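DUF5642 domain-containing protein (Mycobacterium smegmatis, PDB 4TMD) is of unknown function but belongs to the DUF5642 family of the Mog1p/PsbP clan and is probably an exported lipoprotein, orthologous to Rv0999 of Mycobacterium tuberculosis. Local coordinates at residues A[7-17]-A[67-75]; A[76-84]-A[175-185]. All coordinates share one frame; numbering follows the deposited sequence.

How the contacts relate
From the N terminus the chain first makes segment 7-17, largely 3-10 helical, then strand 22-30 and, after two short helices and strand 46-48, strand 67-76 beneath that opening segment; contact 1 closes this loop. A tight turn at 76-79 leads into strand 79-88, whose first half is covered by the start of the C-terminal helix 179-194, and contact 2 closes the second, longer loop. The two loops follow in series, neither enclosing nor crossing the other. They meet in the hairpin of strands 67-76 and 79-88, where T72 pairs with V83 and A74 with F81. L185 of contact 2 also touches F17 of contact 1, joining the two helical segments on one face of the antiparallel sheet.

Contact 1 of 2, residues A[7-17]-A[67-75]; sequences IAKVAQLKSSF and GNMAATAAE
T72 reaches up from strand 67-75 to segment 7-17, 3-10 helical from I7 to S16, and makes the one hydrogen bond between them. Starting at its CB, the first neighbour is V10 O at 3.6 Å. Of the two branches, OG1 lies beside the backbone N (chi1 -67°) and donates a hydrogen bond to V10 O, 2.8 Å away, while CG2 goes the other way and rests against K14, 4.0 Å from its backbone N and 4.1 Å from its CG. The hydroxyl comes from well above the carbonyl plane, 62° out of it. L13 N, continuing the 3-10 ladder, reaches V10 O from the opposite face, and two donors thus grip this one oxygen.

Toward the start of the segment the contact turns apolar. A70 CB sits below V10 CG2 at 3.8 Å and also faces I7 O, and I7 stretches its CD1 past it to lie over the backbone of N68. At the other end F17 lays its ring flat on A74: the methyl CB stands 3.5 Å from the ring centroid, only 5° off the normal, a textbook CH-pi contact. F21 meets the same phenylalanine ring. K14 carries its amine away from the strand to a salt bridge with E25 on strand 22-30, and L13 turns to helix 179-194.

Small residues at alternate positions, A70, T72 and A74, let the 3-10 segment lie close to the strand. The result is a helical N-terminal segment laid over one face of an antiparallel beta-sheet, in a domain assigned to the Mog1p/PsbP clan.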
loop_
_atom_site.group_PDB
_atom_site.type_symbol
_atom_site.label_atom_id
_atom_site.label_comp_id
_atom_site.label_asym_id
_atom_site.label_seq_id
_atom_site.Cartn_x
_atom_site.Cartn_y
_atom_site.Cartn_z
ATOM N N ILE A 7 -16.739 2.231 -0.019
ATOM C CA ILE A 7 -15.406 2.448 0.551
ATOM C C ILE A 7 -15.490 2.967 1.984
ATOM O O ILE A 7 -14.548 2.815 2.760
ATOM C CB ILE A 7 -14.567 3.435 -0.286
ATOM C CG1 ILE A 7 -15.194 4.837 -0.315
ATOM C CG2 ILE A 7 -14.373 2.906 -1.700
ATOM C CD1 ILE A 7 -14.279 5.878 -0.998
ATOM N N ALA A 8 -16.618 3.571 2.342
ATOM C CA ALA A 8 -16.802 4.094 3.700
ATOM C C ALA A 8 -16.773 2.966 4.725
ATOM O O ALA A 8 -16.540 3.189 5.905
ATOM C CB ALA A 8 -18.118 4.873 3.808
ATOM N N LYS A 9 -17.014 1.743 4.287
ATOM C CA LYS A 9 -17.051 0.653 5.247
ATOM C C LYS A 9 -15.658 0.265 5.757
ATOM O O LYS A 9 -15.567 -0.631 6.594
ATOM C CB LYS A 9 -17.763 -0.563 4.644
ATOM C CG LYS A 9 -19.258 -0.312 4.345
ATOM C CD LYS A 9 -19.959 -1.588 3.918
ATOM C CE LYS A 9 -21.144 -1.307 3.027
ATOM N NZ LYS A 9 -22.089 -0.375 3.692
ATOM N N VAL A 10 -14.580 0.923 5.293
ATOM C CA VAL A 10 -13.258 0.692 5.913
ATOM C C VAL A 10 -13.250 1.109 7.370
ATOM O O VAL A 10 -12.376 0.694 8.131
ATOM C CB VAL A 10 -12.076 1.470 5.264
ATOM C CG1 VAL A 10 -11.650 0.841 3.991
ATOM C CG2 VAL A 10 -12.379 2.961 5.135
ATOM N N ALA A 11 -14.209 1.959 7.739
ATOM C CA ALA A 11 -14.372 2.397 9.129
ATOM C C ALA A 11 -14.545 1.185 10.028
ATOM O O ALA A 11 -14.129 1.200 11.174
ATOM C CB ALA A 11 -15.567 3.347 9.265
ATOM N N GLN A 12 -15.128 0.119 9.489
ATOM C CA GLN A 12 -15.312 -1.117 10.248
ATOM C C GLN A 12 -14.014 -1.676 10.838
ATOM O O GLN A 12 -14.020 -2.305 11.904
ATOM C CB GLN A 12 -15.949 -2.170 9.346
ATOM C CG GLN A 12 -17.123 -2.873 9.924
ATOM C CD GLN A 12 -17.721 -3.854 8.934
ATOM O OE1 GLN A 12 -18.627 -3.521 8.179
ATOM N NE2 GLN A 12 -17.203 -5.065 8.933
ATOM N N LEU A 13 -12.899 -1.449 10.145
ATOM C CA LEU A 13 -11.630 -2.048 10.551
ATOM C C LEU A 13 -11.003 -1.391 11.780
ATOM O O LEU A 13 -9.979 -1.844 12.273
ATOM C CB LEU A 13 -10.643 -2.027 9.376
ATOM C CG LEU A 13 -10.695 -3.320 8.533
ATOM C CD1 LEU A 13 -12.055 -3.528 7.868
ATOM C CD2 LEU A 13 -9.584 -3.377 7.514
ATOM N N LYS A 14 -11.615 -0.328 12.268
ATOM C CA LYS A 14 -11.221 0.238 13.556
ATOM C C LYS A 14 -11.243 -0.831 14.624
ATOM O O LYS A 14 -10.354 -0.924 15.462
ATOM C CB LYS A 14 -12.158 1.360 13.958
ATOM C CG LYS A 14 -11.938 2.633 13.211
ATOM C CD LYS A 14 -12.876 3.706 13.739
ATOM C CE LYS A 14 -14.306 3.470 13.268
ATOM N NZ LYS A 14 -15.200 4.643 13.503
ATOM N N SER A 15 -12.273 -1.662 14.570
ATOM C CA SER A 15 -12.479 -2.697 15.565
ATOM C C SER A 15 -11.518 -3.869 15.373
ATOM O O SER A 15 -11.548 -4.843 16.117
ATOM C CB SER A 15 -13.934 -3.163 15.517
ATOM O OG SER A 15 -14.808 -2.056 15.719
ATOM N N SER A 16 -10.642 -3.762 14.388
ATOM C CA SER A 16 -9.663 -4.806 14.153
ATOM C C SER A 16 -8.389 -4.575 14.985
ATOM O O SER A 16 -7.486 -5.405 14.978
ATOM C CB SER A 16 -9.336 -4.874 12.656
ATOM O OG SER A 16 -8.483 -5.956 12.338
ATOM N N PHE A 17 -8.322 -3.449 15.695
ATOM C CA PHE A 17 -7.122 -3.085 16.472
ATOM C C PHE A 17 -7.429 -2.955 17.969
ATOM O O PHE A 17 -8.412 -2.312 18.353
ATOM C CB PHE A 17 -6.519 -1.769 15.964
ATOM C CG PHE A 17 -6.164 -1.790 14.510
ATOM C CD1 PHE A 17 -7.046 -1.292 13.562
ATOM C CD2 PHE A 17 -4.960 -2.328 14.091
ATOM C CE1 PHE A 17 -6.723 -1.309 12.207
ATOM C CE2 PHE A 17 -4.629 -2.353 12.736
ATOM C CZ PHE A 17 -5.521 -1.855 11.799
ATOM N N GLY A 67 -12.457 9.905 -8.600
ATOM C CA GLY A 67 -12.902 8.954 -7.606
ATOM C C GLY A 67 -12.773 9.466 -6.187
ATOM O O GLY A 67 -12.392 10.612 -5.948
ATOM N N ASN A 68 -13.089 8.588 -5.245
ATOM C CA ASN A 68 -13.093 8.912 -3.832
ATOM C C ASN A 68 -12.244 7.900 -3.065
ATOM O O ASN A 68 -12.006 6.790 -3.547
ATOM C CB ASN A 68 -14.525 8.930 -3.299
ATOM C CG ASN A 68 -15.380 10.002 -3.961
ATOM O OD1 ASN A 68 -14.957 11.147 -4.092
ATOM N ND2 ASN A 68 -16.579 9.630 -4.390
ATOM N N MET A 69 -11.791 8.302 -1.879
ATOM C CA MET A 69 -10.988 7.458 -0.999
ATOM C C MET A 69 -11.453 7.631 0.430
ATOM O O MET A 69 -11.944 8.689 0.806
ATOM C CB MET A 69 -9.503 7.815 -1.107
ATOM C CG MET A 69 -9.275 9.282 -0.858
ATOM S SD MET A 69 -7.631 9.726 -0.288
ATOM C CE MET A 69 -6.655 9.530 -1.744
ATOM N N ALA A 70 -11.308 6.576 1.215
ATOM C CA ALA A 70 -11.518 6.610 2.655
ATOM C C ALA A 70 -10.424 5.763 3.272
ATOM O O ALA A 70 -9.931 4.837 2.631
ATOM C CB ALA A 70 -12.906 6.064 3.033
ATOM N N ALA A 71 -10.057 6.036 4.516
ATOM C CA ALA A 71 -8.990 5.265 5.124
ATOM C C ALA A 71 -9.193 5.028 6.615
ATOM O O ALA A 71 -9.916 5.762 7.297
ATOM C CB ALA A 71 -7.656 5.941 4.876
ATOM N N THR A 72 -8.591 3.947 7.092
ATOM C CA THR A 72 -8.477 3.683 8.512
ATOM C C THR A 72 -6.997 3.439 8.781
ATOM O O THR A 72 -6.361 2.662 8.066
ATOM C CB THR A 72 -9.306 2.481 8.959
ATOM O OG1 THR A 72 -10.700 2.792 8.827
ATOM C CG2 THR A 72 -9.012 2.155 10.430
ATOM N N ALA A 73 -6.440 4.123 9.775
ATOM C CA ALA A 73 -5.021 3.939 10.091
ATOM C C ALA A 73 -4.841 3.646 11.572
ATOM O O ALA A 73 -5.666 4.053 12.394
ATOM C CB ALA A 73 -4.234 5.160 9.684
ATOM N N ALA A 74 -3.780 2.924 11.915
ATOM C CA ALA A 74 -3.523 2.549 13.308
ATOM C C ALA A 74 -2.040 2.540 13.594
ATOM O O ALA A 74 -1.257 2.064 12.778
ATOM C CB ALA A 74 -4.095 1.195 13.619
ATOM N N GLU A 75 -1.656 3.038 14.767
ATOM C CA GLU A 75 -0.259 3.013 15.181
ATOM C C GLU A 75 -0.150 2.335 16.527
ATOM O O GLU A 75 -0.888 2.682 17.449
ATOM C CB GLU A 75 0.310 4.429 15.250
ATOM C CG GLU A 75 0.131 5.198 13.960
ATOM C CD GLU A 75 1.059 6.394 13.862
ATOM O OE1 GLU A 75 1.620 6.796 14.896
ATOM O OE2 GLU A 75 1.243 6.913 12.742
#

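Contact 2 of 2, residues A[76-84]-A[175-185]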
loop_
_atom_site.group_PDB
_atom_site.type_symbol
_atom_site.label_atom_id
_atom_site.label_comp_id
_atom_site.label_asym_id
_atom_site.label_seq_id
_atom_site.Cartn_x
_atom_site.Cartn_y
_atom_site.Cartn_z
ATOM N N GLY A 76 0.748 1.355 16.631
ATOM C CA GLY A 76 0.948 0.627 17.875
ATOM C C GLY A 76 1.744 -0.643 17.648
ATOM O O GLY A 76 1.874 -1.081 16.511
ATOM N N GLU A 77 2.256 -1.240 18.727
ATOM C CA GLU A 77 3.148 -2.394 18.649
ATOM C C GLU A 77 4.316 -2.129 17.685
ATOM O O GLU A 77 4.758 -3.024 16.974
ATOM C CB GLU A 77 2.381 -3.654 18.216
ATOM C CG GLU A 77 1.319 -4.158 19.211
ATOM C CD GLU A 77 1.911 -4.925 20.398
ATOM O OE1 GLU A 77 3.073 -5.383 20.305
ATOM O OE2 GLU A 77 1.207 -5.072 21.427
ATOM N N GLY A 78 4.787 -0.889 17.639
ATOM C CA GLY A 78 5.941 -0.548 16.828
ATOM C C GLY A 78 5.677 -0.464 15.334
ATOM O O GLY A 78 6.611 -0.315 14.541
ATOM N N ASN A 79 4.410 -0.579 14.943
ATOM C CA ASN A 79 4.022 -0.497 13.534
ATOM C C ASN A 79 2.992 0.581 13.281
ATOM O O ASN A 79 2.261 0.966 14.179
ATOM C CB ASN A 79 3.433 -1.819 13.043
ATOM C CG ASN A 79 4.463 -2.903 12.872
ATOM O OD1 ASN A 79 4.132 -3.999 12.438
ATOM N ND2 ASN A 79 5.715 -2.614 13.210
ATOM N N ARG A 80 2.924 1.035 12.035
ATOM C CA ARG A 80 1.795 1.794 11.536
ATOM C C ARG A 80 1.133 1.008 10.396
ATOM O O ARG A 80 1.819 0.514 9.492
ATOM C CB ARG A 80 2.243 3.167 11.046
ATOM C CG ARG A 80 1.179 4.023 10.295
ATOM C CD ARG A 80 1.881 5.293 9.790
ATOM N NE ARG A 80 1.089 6.126 8.892
ATOM C CZ ARG A 80 1.399 7.387 8.581
ATOM N NH1 ARG A 80 2.477 7.956 9.109
ATOM N NH2 ARG A 80 0.631 8.088 7.754
ATOM N N PHE A 81 -0.194 0.907 10.445
ATOM C CA PHE A 81 -0.989 0.318 9.363
ATOM C C PHE A 81 -1.928 1.354 8.794
ATOM O O PHE A 81 -2.647 2.012 9.544
ATOM C CB PHE A 81 -1.801 -0.887 9.860
ATOM C CG PHE A 81 -0.963 -1.960 10.458
ATOM C CD1 PHE A 81 -0.412 -2.955 9.662
ATOM C CD2 PHE A 81 -0.698 -1.967 11.825
ATOM C CE1 PHE A 81 0.384 -3.937 10.217
ATOM C CE2 PHE A 81 0.106 -2.944 12.382
ATOM C CZ PHE A 81 0.649 -3.936 11.579
ATOM N N ILE A 82 -1.911 1.518 7.478
ATOM C CA ILE A 82 -2.892 2.374 6.810
ATOM C C ILE A 82 -3.736 1.544 5.859
ATOM O O ILE A 82 -3.200 0.909 4.949
ATOM C CB ILE A 82 -2.225 3.494 6.017
ATOM C CG1 ILE A 82 -1.339 4.331 6.933
ATOM C CG2 ILE A 82 -3.302 4.372 5.313
ATOM C CD1 ILE A 82 -0.500 5.333 6.197
ATOM N N VAL A 83 -5.044 1.516 6.076
ATOM C CA VAL A 83 -5.926 0.792 5.155
ATOM C C VAL A 83 -6.735 1.801 4.327
ATOM O O VAL A 83 -7.606 2.478 4.862
ATOM C CB VAL A 83 -6.881 -0.164 5.905
ATOM C CG1 VAL A 83 -7.740 -0.945 4.906
ATOM C CG2 VAL A 83 -6.089 -1.132 6.772
ATOM N N MET A 84 -6.433 1.901 3.029
ATOM C CA MET A 84 -7.115 2.842 2.142
ATOM C C MET A 84 -8.023 2.112 1.155
ATOM O O MET A 84 -7.613 1.120 0.556
ATOM C CB MET A 84 -6.105 3.695 1.357
ATOM C CG MET A 84 -5.186 4.536 2.225
ATOM S SD MET A 84 -3.954 5.470 1.279
ATOM C CE MET A 84 -2.879 4.178 0.668
ATOM N N ALA A 175 10.966 -1.893 15.300
ATOM C CA ALA A 175 10.308 -3.181 15.361
ATOM C C ALA A 175 10.199 -3.747 13.961
ATOM O O ALA A 175 10.239 -3.005 12.975
ATOM C CB ALA A 175 8.926 -3.059 16.001
ATOM N N LYS A 176 10.067 -5.064 13.887
ATOM C CA LYS A 176 9.768 -5.763 12.647
ATOM C C LYS A 176 8.317 -5.486 12.248
ATOM O O LYS A 176 7.453 -5.376 13.115
ATOM C CB LYS A 176 9.987 -7.257 12.838
ATOM C CG LYS A 176 10.228 -8.041 11.576
ATOM C CD LYS A 176 10.484 -9.511 11.901
ATOM C CE LYS A 176 10.878 -10.287 10.640
ATOM N NZ LYS A 176 12.346 -10.581 10.552
ATOM N N VAL A 177 8.050 -5.380 10.948
ATOM C CA VAL A 177 6.678 -5.245 10.461
ATOM C C VAL A 177 5.890 -6.553 10.615
ATOM O O VAL A 177 6.370 -7.613 10.216
ATOM C CB VAL A 177 6.647 -4.828 8.970
ATOM C CG1 VAL A 177 5.206 -4.741 8.472
ATOM C CG2 VAL A 177 7.371 -3.503 8.760
ATOM N N ASP A 178 4.681 -6.466 11.177
ATOM C CA ASP A 178 3.747 -7.601 11.243
ATOM C C ASP A 178 3.034 -7.748 9.885
ATOM O O ASP A 178 1.925 -7.241 9.706
ATOM C CB ASP A 178 2.721 -7.389 12.370
ATOM C CG ASP A 178 1.888 -8.628 12.668
ATOM O OD1 ASP A 178 1.823 -9.551 11.823
ATOM O OD2 ASP A 178 1.286 -8.672 13.768
ATOM N N THR A 179 3.676 -8.430 8.936
ATOM C CA THR A 179 3.118 -8.592 7.591
ATOM C C THR A 179 1.917 -9.518 7.590
ATOM O O THR A 179 1.054 -9.430 6.723
ATOM C CB THR A 179 4.157 -9.150 6.599
ATOM O OG1 THR A 179 4.581 -10.443 7.035
ATOM C CG2 THR A 179 5.381 -8.215 6.488
ATOM N N GLU A 180 1.880 -10.437 8.545
ATOM C CA GLU A 180 0.722 -11.302 8.700
ATOM C C GLU A 180 -0.528 -10.453 8.958
ATOM O O GLU A 180 -1.560 -10.632 8.319
ATOM C CB GLU A 180 0.948 -12.299 9.844
ATOM C CG GLU A 180 -0.188 -13.287 10.014
ATOM C CD GLU A 180 0.035 -14.231 11.181
ATOM O OE1 GLU A 180 0.430 -13.758 12.273
ATOM O OE2 GLU A 180 -0.182 -15.444 11.001
ATOM N N ARG A 181 -0.435 -9.524 9.895
ATOM C CA ARG A 181 -1.555 -8.626 10.183
ATOM C C ARG A 181 -1.921 -7.736 8.989
ATOM O O ARG A 181 -3.100 -7.502 8.715
ATOM C CB ARG A 181 -1.226 -7.747 11.373
ATOM C CG ARG A 181 -2.421 -6.976 11.915
ATOM C CD ARG A 181 -1.961 -6.083 13.084
ATOM N NE ARG A 181 -3.030 -5.882 14.049
ATOM C CZ ARG A 181 -2.934 -6.141 15.344
ATOM N NH1 ARG A 181 -1.794 -6.598 15.861
ATOM N NH2 ARG A 181 -3.981 -5.926 16.125
ATOM N N ALA A 182 -0.908 -7.213 8.296
ATOM C CA ALA A 182 -1.164 -6.431 7.085
ATOM C C ALA A 182 -1.964 -7.252 6.076
ATOM O O ALA A 182 -2.921 -6.760 5.507
ATOM C CB ALA A 182 0.148 -5.956 6.448
ATOM N N ARG A 183 -1.561 -8.493 5.830
ATOM C CA ARG A 183 -2.265 -9.303 4.833
ATOM C C ARG A 183 -3.699 -9.605 5.288
ATOM O O ARG A 183 -4.634 -9.596 4.485
ATOM C CB ARG A 183 -1.499 -10.601 4.541
ATOM C CG ARG A 183 -0.150 -10.378 3.815
ATOM C CD ARG A 183 0.469 -11.689 3.355
ATOM N NE ARG A 183 0.612 -12.643 4.454
ATOM C CZ ARG A 183 1.714 -12.796 5.185
ATOM N NH1 ARG A 183 2.792 -12.062 4.935
ATOM N NH2 ARG A 183 1.739 -13.684 6.173
ATOM N N GLU A 184 -3.888 -9.850 6.578
ATOM C CA GLU A 184 -5.252 -10.069 7.076
ATOM C C GLU A 184 -6.088 -8.806 7.002
ATOM O O GLU A 184 -7.290 -8.861 6.696
ATOM C CB GLU A 184 -5.223 -10.613 8.506
ATOM C CG GLU A 184 -4.535 -11.975 8.554
ATOM C CD GLU A 184 -4.290 -12.488 9.955
ATOM O OE1 GLU A 184 -4.616 -11.772 10.931
ATOM O OE2 GLU A 184 -3.760 -13.615 10.066
ATOM N N LEU A 185 -5.472 -7.650 7.260
ATOM C CA LEU A 185 -6.197 -6.395 7.075
ATOM C C LEU A 185 -6.685 -6.230 5.627
ATOM O O LEU A 185 -7.757 -5.678 5.401
ATOM C CB LEU A 185 -5.325 -5.188 7.454
ATOM C CG LEU A 185 -5.153 -4.926 8.954
ATOM C CD1 LEU A 185 -4.128 -3.817 9.153
ATOM C CD2 LEU A 185 -6.489 -4.525 9.579
HETATM O O HOH W 1 9.128 0.516 15.160
#
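N79 and F81, on strand 79-84, receive the N-terminal end of helix 179-185 in an alpha+beta arrangement, a helix packed on an antiparallel sheet: strand and helix run nearly parallel, 15° apart, their axes 9.8 Å from each other at closest.

The tightly packed part centres on the buried side chains of F81, V83 and L185. L185 CD1 presses on F81 CB, 3.8 Å away, reaches CG and CD1 of the ring, and meets V83 CG2. Farther out along the ring, R181 lays its CD against CZ at 3.7 Å, crossing it at about a right angle. The edge of the ring, at CE1, points to D178 O. A164 of strand 158-166 also touches F81.

Toward the turn the contact opens to solvent. E77, G78 and N79 belong to a type I' turn, and A175 reaches it through CB, 3.9 Å from G78 O. A water bridges the backbones, donating to G78 O and accepting from A175 N.

Between these regions the amide of N79 is held at both polar atoms. Its CG stands beside the backbone N (chi1 -73°), from where ND2 hydrogen-bonds to G78 O and, at a longer 3.3 Å, to K176 O, both near the amide plane, fixing the group's rotation. D178, the helix N-cap, takes R181 N with OD1, while its own backbone N donates to N79 OD1 in the carbonyl plane at 2.8 Å, nearly straight at 171°.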